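Local coordinates for protein kappa-carrageenase (Zobellia galactanivorans, PDB 5OCR) that probably hydrolyses kappa-carrageenan, this chain being the family 16 glycoside hydrolase jelly-roll domain of a longer protein, at residues A52-N57 with T79-T84; L70-N75 with F86-F91; T134-I139 with H165-E170. All blocks are in the same frame, centred on the assembly; numbering follows the deposited sequence. Where two conformers were deposited one is given.

Overall arrangement
Contacts 1 and 2 are neighbours, their centres about 9 Å apart, and both involve the hairpin of strands 67-74 and 86-97: contact 2 pairs the two strands, while contact 1 joins the loop between them to strand 54-55, which runs parallel to 86-97. Contact 3 lies about 27 Å from contact 2 between centres, across the centre of the chain, where strands 134-144 and 159-170 pair in antiparallel fashion. Contacts 2 and 3 are mostly buried and combine backbone bonds with aromatic or aliphatic packing; contact 1, partly exposed, rests on a lysine ammonium binding turn carbonyls. Contact 3 holds E138, whose sequence surroundings fit the family 16 active-site signature.

Contact 1. Residues A52-N57 with T79-T84; sequences AWKWNN and TPDGGT
K54, on the short strand 54-55, reaches across to a type I' beta turn, D81 to T84, in the loop of the hairpin formed by strands 67-74 and 86-97. From CB the chain leaves with CG anti to the carbonyl carbon (chi1 -78°), which brings CG 3.8 Å from T84 OG1. The K54 and D81 side chains cross at about a right angle, with K54 CD 3.2 Å from D81 OD2, and CE comes close to D81 O. A bend at the last torsion (chi4 66°) settles NZ among the turn carbonyls: it donates to D81 O at 3.0 Å and, weakly, to G82 O. With NZ 4.9 Å from D81 OD2, the evidence favours carbonyl binding over a salt bridge, although the opposite charges probably attract. D81 O also accepts the T84 N-H that closes the turn, the two donors arriving from opposite faces of its plane. G82 and G83 both have positive phi, as this turn type requires. Beside the lysine, T84 turns its methyl to the chain just before the strand. CG2 lies 3.5 Å from A52 C and 3.6 Å from W53 N.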
loop_
_atom_site.group_PDB
_atom_site.type_symbol
_atom_site.label_atom_id
_atom_site.label_comp_id
_atom_site.label_asym_id
_atom_site.label_seq_id
_atom_site.Cartn_x
_atom_site.Cartn_y
_atom_site.Cartn_z
ATOM N N ALA A 52 9.308 -11.039 -3.533
ATOM C CA ALA A 52 9.547 -10.749 -4.907
ATOM C C ALA A 52 10.438 -9.603 -5.249
ATOM O O ALA A 52 10.725 -9.430 -6.409
ATOM C CB ALA A 52 8.231 -10.709 -5.738
ATOM N N TRP A 53 10.856 -8.752 -4.271
ATOM C CA TRP A 53 11.796 -7.677 -4.559
ATOM C C TRP A 53 12.372 -7.228 -3.259
ATOM O O TRP A 53 11.901 -7.723 -2.262
ATOM C CB TRP A 53 11.092 -6.505 -5.265
ATOM C CG TRP A 53 10.072 -5.785 -4.411
ATOM C CD1 TRP A 53 10.310 -4.652 -3.625
ATOM C CD2 TRP A 53 8.642 -6.082 -4.257
ATOM N NE1 TRP A 53 9.158 -4.257 -2.989
ATOM C CE2 TRP A 53 8.106 -5.034 -3.346
ATOM C CE3 TRP A 53 7.771 -7.102 -4.708
ATOM C CZ2 TRP A 53 6.744 -5.060 -2.890
ATOM C CZ3 TRP A 53 6.436 -7.104 -4.287
ATOM C CH2 TRP A 53 5.931 -6.099 -3.419
ATOM N N LYS A 54 13.341 -6.332 -3.252
ATOM C CA LYS A 54 13.892 -5.770 -2.028
ATOM C C LYS A 54 13.763 -4.240 -1.964
ATOM O O LYS A 54 13.513 -3.585 -2.985
ATOM C CB LYS A 54 15.367 -6.130 -1.919
ATOM C CG LYS A 54 15.424 -7.600 -1.453
ATOM C CD LYS A 54 16.754 -8.253 -1.568
ATOM C CE LYS A 54 16.657 -9.628 -0.888
ATOM N NZ LYS A 54 15.728 -10.518 -1.627
ATOM N N TRP A 55 13.967 -3.690 -0.783
ATOM C CA TRP A 55 13.874 -2.260 -0.628
ATOM C C TRP A 55 15.229 -1.684 -0.649
ATOM O O TRP A 55 16.155 -2.301 -0.086
ATOM C CB TRP A 55 13.221 -1.926 0.724
ATOM C CG TRP A 55 11.897 -2.590 0.886
ATOM C CD1 TRP A 55 11.558 -3.639 1.762
ATOM C CD2 TRP A 55 10.641 -2.239 0.180
ATOM N NE1 TRP A 55 10.222 -3.920 1.692
ATOM C CE2 TRP A 55 9.627 -3.160 0.682
ATOM C CE3 TRP A 55 10.296 -1.300 -0.820
ATOM C CZ2 TRP A 55 8.299 -3.119 0.247
ATOM C CZ3 TRP A 55 8.965 -1.250 -1.244
ATOM C CH2 TRP A 55 7.996 -2.179 -0.772
ATOM N N ASN A 56 15.393 -0.545 -1.285
ATOM C CA ASN A 56 16.627 0.250 -1.191
ATOM C C ASN A 56 16.265 1.719 -1.173
ATOM O O ASN A 56 16.289 2.446 -2.202
ATOM C CB ASN A 56 17.619 -0.079 -2.382
ATOM C CG ASN A 56 19.006 0.571 -2.160
ATOM O OD1 ASN A 56 19.130 1.524 -1.388
ATOM N ND2 ASN A 56 20.004 0.113 -2.883
ATOM N N ASN A 57 15.931 2.202 0.027
ATOM C CA ASN A 57 15.506 3.564 0.179
ATOM C C ASN A 57 16.606 4.599 -0.129
ATOM O O ASN A 57 16.305 5.686 -0.575
ATOM C CB ASN A 57 14.889 3.771 1.576
ATOM C CG ASN A 57 13.462 3.216 1.631
ATOM O OD1 ASN A 57 12.854 3.044 0.590
ATOM N ND2 ASN A 57 12.990 2.858 2.786
ATOM N N THR A 79 21.329 -9.291 -11.991
ATOM C CA THR A 79 21.913 -10.197 -10.997
ATOM C C THR A 79 20.985 -10.308 -9.804
ATOM O O THR A 79 20.690 -9.267 -9.172
ATOM C CB THR A 79 23.187 -9.568 -10.495
ATOM O OG1 THR A 79 24.081 -9.547 -11.604
ATOM C CG2 THR A 79 23.780 -10.409 -9.433
ATOM N N PRO A 80 20.497 -11.545 -9.531
ATOM C CA PRO A 80 19.609 -11.742 -8.371
ATOM C C PRO A 80 20.271 -11.390 -7.030
ATOM O O PRO A 80 21.495 -11.645 -6.842
ATOM C CB PRO A 80 19.293 -13.251 -8.388
ATOM C CG PRO A 80 20.276 -13.897 -9.308
ATOM C CD PRO A 80 20.787 -12.807 -10.255
ATOM N N ASP A 81 19.447 -10.916 -6.080
ATOM C CA ASP A 81 19.890 -10.743 -4.732
ATOM C C ASP A 81 18.918 -11.498 -3.885
ATOM O O ASP A 81 17.788 -11.062 -3.761
ATOM C CB ASP A 81 19.789 -9.248 -4.409
ATOM C CG ASP A 81 20.267 -8.922 -3.017
ATOM O OD1 ASP A 81 21.021 -9.720 -2.418
ATOM O OD2 ASP A 81 19.822 -7.896 -2.492
ATOM N N GLY A 82 19.276 -12.666 -3.356
ATOM C CA GLY A 82 18.280 -13.358 -2.521
ATOM C C GLY A 82 17.009 -13.695 -3.276
ATOM O O GLY A 82 15.888 -13.479 -2.767
ATOM N N GLY A 83 17.192 -14.142 -4.509
ATOM C CA GLY A 83 16.057 -14.642 -5.348
ATOM C C GLY A 83 15.282 -13.522 -6.091
ATOM O O GLY A 83 14.214 -13.791 -6.678
ATOM N N THR A 84 15.731 -12.262 -5.995
ATOM C CA THR A 84 14.936 -11.166 -6.557
ATOM C C THR A 84 15.777 -10.278 -7.476
ATOM O O THR A 84 17.020 -10.251 -7.371
ATOM C CB THR A 84 14.296 -10.305 -5.450
ATOM O OG1 THR A 84 15.272 -9.600 -4.682
ATOM C CG2 THR A 84 13.495 -11.200 -4.515
#

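Contact 2. Residues L70-N75 with F86-F91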
loop_
_atom_site.group_PDB
_atom_site.type_symbol
_atom_site.label_atom_id
_atom_site.label_comp_id
_atom_site.label_asym_id
_atom_site.label_seq_id
_atom_site.Cartn_x
_atom_site.Cartn_y
_atom_site.Cartn_z
ATOM N N LEU A 70 9.053 7.489 -5.400
ATOM C CA LEU A 70 9.464 6.173 -4.979
ATOM C C LEU A 70 9.613 5.367 -6.286
ATOM O O LEU A 70 8.715 5.356 -7.110
ATOM C CB LEU A 70 8.390 5.559 -4.035
ATOM C CG LEU A 70 8.181 6.318 -2.721
ATOM C CD1 LEU A 70 7.259 7.520 -2.871
ATOM C CD2 LEU A 70 7.542 5.391 -1.681
ATOM N N THR A 71 10.752 4.699 -6.455
ATOM C CA THR A 71 11.115 4.155 -7.766
ATOM C C THR A 71 11.392 2.656 -7.714
ATOM O O THR A 71 12.108 2.183 -6.770
ATOM C CB THR A 71 12.395 4.901 -8.284
ATOM O OG1 THR A 71 12.091 6.305 -8.339
ATOM C CG2 THR A 71 12.793 4.480 -9.713
ATOM N N MET A 72 10.872 1.932 -8.688
ATOM C CA MET A 72 11.212 0.499 -8.913
ATOM C C MET A 72 12.385 0.431 -9.887
ATOM O O MET A 72 12.297 0.984 -10.972
ATOM C CB MET A 72 9.986 -0.198 -9.530
ATOM C CG MET A 72 10.211 -1.716 -9.757
ATOM S SD MET A 72 10.311 -2.605 -8.214
ATOM C CE MET A 72 8.606 -2.349 -7.561
ATOM N N ARG A 73 13.497 -0.219 -9.498
ATOM C CA ARG A 73 14.705 -0.260 -10.357
ATOM C C ARG A 73 15.078 -1.707 -10.621
ATOM O O ARG A 73 14.837 -2.604 -9.781
ATOM C CB ARG A 73 15.910 0.348 -9.619
ATOM C CG ARG A 73 15.729 1.865 -9.513
ATOM C CD ARG A 73 17.017 2.494 -9.038
ATOM N NE ARG A 73 16.724 3.860 -8.566
ATOM C CZ ARG A 73 16.522 4.912 -9.345
ATOM N NH1 ARG A 73 16.593 4.787 -10.685
ATOM N NH2 ARG A 73 16.259 6.107 -8.798
ATOM N N HIS A 74 15.671 -1.958 -11.778
ATOM C CA HIS A 74 16.097 -3.328 -12.110
ATOM C C HIS A 74 17.510 -3.488 -11.604
ATOM O O HIS A 74 18.377 -2.628 -11.858
ATOM C CB HIS A 74 16.085 -3.482 -13.654
ATOM C CG HIS A 74 16.517 -4.829 -14.145
ATOM N ND1 HIS A 74 17.109 -4.974 -15.363
ATOM C CD2 HIS A 74 16.312 -6.098 -13.648
ATOM C CE1 HIS A 74 17.355 -6.310 -15.563
ATOM N NE2 HIS A 74 16.882 -6.982 -14.541
ATOM N N ASN A 75 17.787 -4.603 -10.934
ATOM C CA ASN A 75 19.175 -4.839 -10.464
ATOM C C ASN A 75 20.199 -4.792 -11.625
ATOM O O ASN A 75 19.989 -5.403 -12.672
ATOM C CB ASN A 75 19.326 -6.160 -9.737
ATOM C CG ASN A 75 18.440 -6.252 -8.501
ATOM O OD1 ASN A 75 17.807 -5.274 -8.091
ATOM N ND2 ASN A 75 18.418 -7.418 -7.892
ATOM N N PHE A 86 14.653 -6.928 -8.728
ATOM C CA PHE A 86 14.335 -5.477 -8.600
ATOM C C PHE A 86 14.472 -4.951 -7.158
ATOM O O PHE A 86 14.330 -5.722 -6.201
ATOM C CB PHE A 86 12.889 -5.318 -9.009
ATOM C CG PHE A 86 12.655 -5.640 -10.433
ATOM C CD1 PHE A 86 12.763 -4.624 -11.421
ATOM C CD2 PHE A 86 12.420 -6.982 -10.838
ATOM C CE1 PHE A 86 12.560 -4.948 -12.781
ATOM C CE2 PHE A 86 12.246 -7.295 -12.196
ATOM C CZ PHE A 86 12.308 -6.281 -13.152
ATOM N N THR A 87 14.634 -3.623 -7.028
ATOM C CA THR A 87 14.501 -2.961 -5.739
ATOM C C THR A 87 13.478 -1.857 -5.840
ATOM O O THR A 87 13.297 -1.267 -6.914
ATOM C CB THR A 87 15.872 -2.413 -5.189
ATOM O OG1 THR A 87 16.423 -1.416 -6.084
ATOM C CG2 THR A 87 16.866 -3.626 -4.986
ATOM N N SER A 88 12.923 -1.548 -4.694
ATOM C CA SER A 88 11.936 -0.478 -4.650
ATOM C C SER A 88 12.101 0.472 -3.508
ATOM O O SER A 88 13.138 0.495 -2.809
ATOM C CB SER A 88 10.533 -1.086 -4.786
ATOM O OG SER A 88 9.601 -0.027 -5.062
ATOM N N GLY A 89 11.111 1.355 -3.344
ATOM C CA GLY A 89 11.223 2.367 -2.270
ATOM C C GLY A 89 9.961 2.407 -1.420
ATOM O O GLY A 89 8.883 2.023 -1.908
ATOM N N ILE A 90 10.066 2.846 -0.159
ATOM C CA ILE A 90 8.954 2.710 0.782
ATOM C C ILE A 90 9.083 3.751 1.879
ATOM O O ILE A 90 10.182 3.943 2.357
ATOM C CB ILE A 90 8.830 1.297 1.372
ATOM C CG1 ILE A 90 7.756 1.251 2.500
ATOM C CG2 ILE A 90 10.190 0.773 1.907
ATOM C CD1 ILE A 90 7.338 -0.199 2.867
ATOM N N PHE A 91 7.991 4.463 2.187
ATOM C CA PHE A 91 7.900 5.228 3.403
ATOM C C PHE A 91 7.073 4.453 4.400
ATOM O O PHE A 91 5.875 4.183 4.144
ATOM C CB PHE A 91 7.173 6.567 3.179
ATOM C CG PHE A 91 7.983 7.570 2.449
ATOM C CD1 PHE A 91 8.980 8.289 3.104
ATOM C CD2 PHE A 91 7.730 7.834 1.126
ATOM C CE1 PHE A 91 9.751 9.249 2.405
ATOM C CE2 PHE A 91 8.469 8.820 0.464
ATOM C CZ PHE A 91 9.492 9.517 1.102
HETATM O O HOH W 1 17.773 -2.527 -8.230
HETATM O O HOH W 2 16.606 -7.414 -5.527
#
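H74 has CG anti to its backbone N (chi1 179°), whereas F86 has CG anti to its carbonyl carbon (chi1 -65°), and these torsions bring the two rings together from adjacent strands. H74 CD2 sits over one face of the F86 ring, offset toward the rim, with the planes 35° apart, an oblique pair. M72 bends at chi2 and chi3; its SD packs 3.8 Å from F86 CB and lies 5.4 Å from the centroid of the F86 ring, an oblique Met-aromatic contact, while CE ends 3.6 Å from S88 OG, which is hydrogen-bonded to L239 O. Beneath these side chains runs the antiparallel hairpin of strands 67-74 and 86-97, part of the jelly roll. R73 and T87 form its hydrogen-bonded pair, R73 N to T87 O at 2.8 Å and T87 N to R73 O at 2.9 Å. At the turn end a water links N75 OD1 with T87 OG1, each 2.8 Å from it; T87 OG1 is also bonded to N60 ND2. A second water joins N75 ND2 to F86 O. At the other end, L70 CD2 packs against F91 CD2 at 3.7 Å, and the F91 ring meets W41 edge-to-face.

Contact 3. Residues T134-I139 with H165-E170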
loop_
_atom_site.group_PDB
_atom_site.type_symbol
_atom_site.label_atom_id
_atom_site.label_comp_id
_atom_site.label_asym_id
_atom_site.label_seq_id
_atom_site.Cartn_x
_atom_site.Cartn_y
_atom_site.Cartn_z
ATOM N N THR A 134 -6.893 -11.561 16.589
ATOM C CA THR A 134 -6.157 -11.128 15.359
ATOM C C THR A 134 -4.678 -11.221 15.574
ATOM O O THR A 134 -4.191 -10.675 16.540
ATOM C CB THR A 134 -6.525 -9.650 15.102
ATOM O OG1 THR A 134 -7.929 -9.561 14.872
ATOM C CG2 THR A 134 -5.794 -9.093 13.817
ATOM N N VAL A 135 -3.996 -11.931 14.683
ATOM C CA VAL A 135 -2.525 -12.053 14.647
ATOM C C VAL A 135 -1.949 -10.866 13.856
ATOM O O VAL A 135 -0.905 -10.359 14.200
ATOM C CB VAL A 135 -2.246 -13.399 13.924
ATOM C CG1 VAL A 135 -0.773 -13.583 13.511
ATOM C CG2 VAL A 135 -2.723 -14.541 14.833
ATOM N N TYR A 136 -2.631 -10.493 12.767
ATOM C CA TYR A 136 -2.046 -9.516 11.843
ATOM C C TYR A 136 -3.214 -8.729 11.252
ATOM O O TYR A 136 -4.246 -9.328 10.902
ATOM C CB TYR A 136 -1.353 -10.282 10.719
ATOM C CG TYR A 136 -0.940 -9.379 9.507
ATOM C CD1 TYR A 136 0.176 -8.584 9.597
ATOM C CD2 TYR A 136 -1.707 -9.344 8.328
ATOM C CE1 TYR A 136 0.613 -7.792 8.491
ATOM C CE2 TYR A 136 -1.282 -8.610 7.214
ATOM C CZ TYR A 136 -0.182 -7.768 7.333
ATOM O OH TYR A 136 0.246 -6.996 6.220
ATOM N N SER A 137 -3.058 -7.411 11.158
ATOM C CA SER A 137 -4.116 -6.505 10.615
ATOM C C SER A 137 -3.510 -5.683 9.465
ATOM O O SER A 137 -2.419 -5.045 9.706
ATOM C CB SER A 137 -4.502 -5.490 11.720
ATOM O OG SER A 137 -5.376 -6.109 12.632
ATOM N N GLU A 138 -4.195 -5.606 8.306
ATOM C CA GLU A 138 -3.687 -4.793 7.215
ATOM C C GLU A 138 -4.921 -4.088 6.609
ATOM O O GLU A 138 -5.857 -4.755 6.275
ATOM C CB GLU A 138 -3.048 -5.658 6.164
ATOM C CG GLU A 138 -2.626 -4.817 4.953
ATOM C CD GLU A 138 -1.943 -5.677 3.896
ATOM O OE1 GLU A 138 -1.294 -6.692 4.301
ATOM O OE2 GLU A 138 -2.010 -5.328 2.673
ATOM N N ILE A 139 -4.851 -2.774 6.465
ATOM C CA ILE A 139 -5.847 -1.994 5.726
ATOM C C ILE A 139 -5.154 -1.356 4.504
ATOM O O ILE A 139 -4.244 -0.495 4.631
ATOM C CB ILE A 139 -6.401 -0.840 6.650
ATOM C CG1 ILE A 139 -7.052 -1.440 7.920
ATOM C CG2 ILE A 139 -7.384 0.006 5.769
ATOM C CD1 ILE A 139 -7.605 -0.366 8.860
ATOM N N HIS A 165 -6.998 -7.131 4.894
ATOM C CA HIS A 165 -6.348 -8.465 4.997
ATOM C C HIS A 165 -6.131 -8.680 6.477
ATOM O O HIS A 165 -5.864 -7.747 7.217
ATOM C CB HIS A 165 -4.969 -8.506 4.350
ATOM C CG HIS A 165 -4.953 -8.191 2.887
ATOM N ND1 HIS A 165 -4.810 -9.169 1.926
ATOM C CD2 HIS A 165 -5.070 -6.972 2.212
ATOM C CE1 HIS A 165 -4.833 -8.587 0.707
ATOM N NE2 HIS A 165 -4.981 -7.233 0.894
ATOM N N ALA A 166 -6.297 -9.927 6.914
ATOM C CA ALA A 166 -5.889 -10.258 8.292
ATOM C C ALA A 166 -5.409 -11.693 8.428
ATOM O O ALA A 166 -5.653 -12.515 7.615
ATOM C CB ALA A 166 -7.076 -10.072 9.250
ATOM N N VAL A 167 -4.742 -11.992 9.559
ATOM C CA VAL A 167 -4.546 -13.399 9.929
ATOM C C VAL A 167 -5.207 -13.504 11.290
ATOM O O VAL A 167 -5.063 -12.588 12.098
ATOM C CB VAL A 167 -3.028 -13.645 10.149
ATOM C CG1 VAL A 167 -2.745 -15.073 10.712
ATOM C CG2 VAL A 167 -2.311 -13.473 8.801
ATOM N N VAL A 168 -5.981 -14.575 11.491
ATOM C CA VAL A 168 -6.751 -14.779 12.736
ATOM C C VAL A 168 -6.298 -16.102 13.311
ATOM O O VAL A 168 -6.119 -17.065 12.531
ATOM C CB VAL A 168 -8.235 -14.771 12.392
ATOM C CG1 VAL A 168 -9.080 -15.130 13.637
ATOM C CG2 VAL A 168 -8.568 -13.356 11.972
ATOM N N LYS A 169 -6.110 -16.186 14.644
ATOM C CA LYS A 169 -5.697 -17.464 15.211
ATOM C C LYS A 169 -6.877 -18.448 15.205
ATOM O O LYS A 169 -7.993 -18.118 15.643
ATOM C CB LYS A 169 -5.074 -17.272 16.601
ATOM C CG LYS A 169 -5.238 -18.505 17.485
ATOM C CD LYS A 169 -4.098 -18.725 18.421
ATOM C CE LYS A 169 -2.786 -18.968 17.703
ATOM N NZ LYS A 169 -1.898 -18.646 18.812
ATOM N N GLU A 170 -6.653 -19.641 14.602
ATOM C CA GLU A 170 -7.700 -20.709 14.553
ATOM C C GLU A 170 -7.056 -22.055 14.749
ATOM O O GLU A 170 -6.168 -22.395 13.984
ATOM C CB GLU A 170 -8.506 -20.773 13.244
ATOM C CG GLU A 170 -9.288 -19.533 12.904
ATOM C CD GLU A 170 -10.089 -19.699 11.595
ATOM O OE1 GLU A 170 -9.987 -20.751 10.896
ATOM O OE2 GLU A 170 -10.809 -18.736 11.268
#
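V167 O is gripped by two successive backbone donors, V135 N at 2.9 Å and Y136 N at 3.3 Å, which reach it from the same face of its carbonyl plane. Two residues thus oppose one, the definition of a classic beta bulge, and the register shifts by one between the T134-V168 and Y136-V167 pairs. The side chains agree: V167 CG1 touches V135 CB at 3.7 Å, and V167 CB meets Y136 CB at 3.8 Å. Beyond the bulge regular antiparallel pairing resumes, with E138 N to H165 O at 2.9 Å and H165 N to E138 O at 3.0 Å. On the sheet face shared with Y136 and V167, E138 and H165 lie side by side and point the same way, carboxylate and imidazole planes 28° apart; E138 OE2 is 3.5 Å from H165 CD2. E138 OE1 lies in plane at the edge of the Y136 ring and accepts from its hydroxyl in a very short bond of doubtful length, while OE2 is hydrogen-bonded to a glycerol, probably from the crystallisation liquor. The sequence from E138 through I139 to D140 fits the start of the family 16 signature, in whose relatives the first glutamate is the nucleophile. F125 stacks on the Y136 ring. Strand 134-144 also pairs antiparallel with strand 115-122, and strand 159-170 pairs in turn with strands 173-177 and 189-191.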